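Local coordinates for LPXTG-motif cell wall anchor domain protein (Mobiluncus mulieris, PDB 5U5O) that probably serves in adhesion as part of a giant cell-wall-anchored surface protein, built here from two Ig-like domains containing disulfide, isopeptide and ester cross-links, at residues E124-E129 and E147-H152. Residues are numbered along the deposited sequence; the frame is centred on the assembly and turned at random.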
loop_
_atom_site.group_PDB
_atom_site.type_symbol
_atom_site.label_atom_id
_atom_site.label_comp_id
_atom_site.label_asym_id
_atom_site.label_seq_id
_atom_site.Cartn_x
_atom_site.Cartn_y
_atom_site.Cartn_z
ATOM N N GLU A 124 -19.893 10.270 3.721
ATOM C CA GLU A 124 -20.693 10.621 4.905
ATOM C C GLU A 124 -22.070 11.108 4.473
ATOM O O GLU A 124 -22.214 11.766 3.416
ATOM C CB GLU A 124 -20.029 11.731 5.726
ATOM C CG GLU A 124 -20.558 11.877 7.149
ATOM C CD GLU A 124 -19.970 10.844 8.108
ATOM O OE1 GLU A 124 -18.962 10.183 7.766
ATOM O OE2 GLU A 124 -20.555 10.671 9.191
ATOM N N GLN A 125 -23.081 10.769 5.256
ATOM C CA GLN A 125 -24.426 11.320 5.042
ATOM C C GLN A 125 -24.979 11.856 6.345
ATOM O O GLN A 125 -24.693 11.327 7.454
ATOM C CB GLN A 125 -25.374 10.281 4.445
ATOM C CG GLN A 125 -24.842 9.584 3.195
ATOM C CD GLN A 125 -23.872 8.442 3.536
ATOM O OE1 GLN A 125 -24.137 7.657 4.438
ATOM N NE2 GLN A 125 -22.739 8.374 2.836
ATOM N N LEU A 126 -25.822 12.888 6.192
ATOM C CA LEU A 126 -26.487 13.554 7.302
ATOM C C LEU A 126 -27.988 13.438 7.121
ATOM O O LEU A 126 -28.501 13.855 6.069
ATOM C CB LEU A 126 -26.087 15.035 7.320
ATOM C CG LEU A 126 -26.743 15.949 8.354
ATOM C CD1 LEU A 126 -26.338 15.552 9.764
ATOM C CD2 LEU A 126 -26.430 17.419 8.065
ATOM N N TRP A 127 -28.699 12.992 8.152
ATOM C CA TRP A 127 -30.135 12.742 8.119
ATOM C C TRP A 127 -30.791 13.668 9.149
ATOM O O TRP A 127 -30.395 13.705 10.320
ATOM C CB TRP A 127 -30.465 11.283 8.455
ATOM C CG TRP A 127 -29.974 10.262 7.477
ATOM C CD1 TRP A 127 -28.697 9.788 7.361
ATOM C CD2 TRP A 127 -30.758 9.536 6.526
ATOM N NE1 TRP A 127 -28.637 8.843 6.378
ATOM C CE2 TRP A 127 -29.885 8.654 5.853
ATOM C CE3 TRP A 127 -32.115 9.543 6.173
ATOM C CZ2 TRP A 127 -30.318 7.794 4.844
ATOM C CZ3 TRP A 127 -32.544 8.692 5.169
ATOM C CH2 TRP A 127 -31.644 7.829 4.511
ATOM N N ALA A 128 -31.803 14.423 8.717
ATOM C CA ALA A 128 -32.541 15.288 9.643
ATOM C C ALA A 128 -33.412 14.487 10.606
ATOM O O ALA A 128 -33.820 13.364 10.320
ATOM C CB ALA A 128 -33.410 16.285 8.893
ATOM N N GLU A 129 -33.699 15.106 11.735
ATOM C CA GLU A 129 -34.563 14.516 12.751
ATOM C C GLU A 129 -35.907 14.069 12.104
ATOM O O GLU A 129 -36.470 14.774 11.262
ATOM C CB GLU A 129 -34.793 15.546 13.861
ATOM C CG GLU A 129 -35.381 14.972 15.134
ATOM C CD GLU A 129 -35.546 16.000 16.235
ATOM O OE1 GLU A 129 -34.617 16.793 16.485
ATOM O OE2 GLU A 129 -36.624 16.010 16.871
ATOM N N GLU A 147 -34.426 10.262 2.185
ATOM C CA GLU A 147 -33.019 10.411 1.840
ATOM C C GLU A 147 -32.329 11.327 2.843
ATOM O O GLU A 147 -32.993 12.093 3.539
ATOM C CB GLU A 147 -32.902 10.997 0.434
ATOM C CG GLU A 147 -33.360 10.042 -0.659
ATOM C CD GLU A 147 -33.119 10.569 -2.066
ATOM O OE1 GLU A 147 -32.927 11.792 -2.234
ATOM O OE2 GLU A 147 -33.130 9.756 -3.014
ATOM N N PRO A 148 -30.990 11.249 2.928
ATOM C CA PRO A 148 -30.286 12.228 3.755
ATOM C C PRO A 148 -30.496 13.642 3.228
ATOM O O PRO A 148 -30.683 13.833 2.013
ATOM C CB PRO A 148 -28.813 11.836 3.623
ATOM C CG PRO A 148 -28.720 10.904 2.475
ATOM C CD PRO A 148 -30.079 10.332 2.222
ATOM N N VAL A 149 -30.473 14.600 4.139
ATOM C CA VAL A 149 -30.551 16.012 3.725
ATOM C C VAL A 149 -29.239 16.540 3.177
ATOM O O VAL A 149 -29.244 17.568 2.481
ATOM C CB VAL A 149 -31.069 16.952 4.844
ATOM C CG1 VAL A 149 -32.508 16.601 5.182
ATOM C CG2 VAL A 149 -30.193 16.928 6.091
ATOM N N ALA A 150 -28.125 15.861 3.452
ATOM C CA ALA A 150 -26.849 16.243 2.865
ATOM C C ALA A 150 -25.960 15.028 2.799
ATOM O O ALA A 150 -26.061 14.130 3.646
ATOM C CB ALA A 150 -26.183 17.323 3.684
ATOM N N LYS A 151 -25.083 15.014 1.808
ATOM C CA LYS A 151 -24.097 13.951 1.631
ATOM C C LYS A 151 -22.765 14.560 1.283
ATOM O O LYS A 151 -22.685 15.651 0.711
ATOM C CB LYS A 151 -24.491 13.036 0.477
ATOM C CG LYS A 151 -25.871 12.408 0.564
ATOM C CD LYS A 151 -26.175 11.526 -0.642
ATOM C CE LYS A 151 -26.206 12.312 -1.950
ATOM N NZ LYS A 151 -26.780 11.521 -3.075
ATOM N N HIS A 152 -21.718 13.799 1.601
ATOM C CA HIS A 152 -20.364 14.062 1.158
ATOM C C HIS A 152 -19.823 12.746 0.608
ATOM O O HIS A 152 -19.069 12.014 1.276
ATOM C CB HIS A 152 -19.521 14.623 2.300
ATOM C CG HIS A 152 -18.219 15.209 1.874
ATOM N ND1 HIS A 152 -17.160 14.426 1.463
ATOM C CD2 HIS A 152 -17.775 16.487 1.840
ATOM C CE1 HIS A 152 -16.129 15.198 1.178
ATOM N NE2 HIS A 152 -16.474 16.456 1.397
HETATM O O HOH W 1 -32.724 13.245 6.109
#
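The indole of W127 lies flat beneath P148, whose CD sits 3.9 Å from the centroid of the six-membered ring, 20° off its normal: a CH-pi contact over the face. CG of W127 is anti to its carbonyl carbon (chi1 -65°), and its second torsion turns the ring under the E147-P148 peptide, so E147 C rests 3.5 Å from CZ3, offset toward the rim of the same face. Q125 lines up beside the proline on this side of the sheet, its CB against CB and CG of P148, while its side chain crosses that of K151 obliquely, CG to CG. Beyond CG the Q125 chain bends, and NE2 is held by Q49 and N153.

The backbones run antiparallel. E124 and H152 exchange two bonds; H152 N to E124 O is the straighter, at 171° and in the carbonyl plane, whereas E124 N meets H152 O from above its plane. Next along, L126 N gives a short, straight bond to A150 O (2.8 Å). L126 O takes weak bonds from both A150 N and V149 N; with both residues facing L126, this is a classic beta bulge. Beside the bulge a water links the two segments, accepting from A128 N (3.0 Å) and donating to E147 O. V149 leans its CG1 on A128 CB, 3.8 Å away.

On the other face, L126 CB meets A150 CB, and the leucine continues inward onto Y44, I46 and L35, with V5 of strand 4-10 touching both L126 and A150. Both segments belong to the T-Q ester bond containing domain, where strand 118-127 runs between strand 43-52, whose A47 and A45 make backbone hydrogen bonds with Q125 and W127, and the start of strand 150-178.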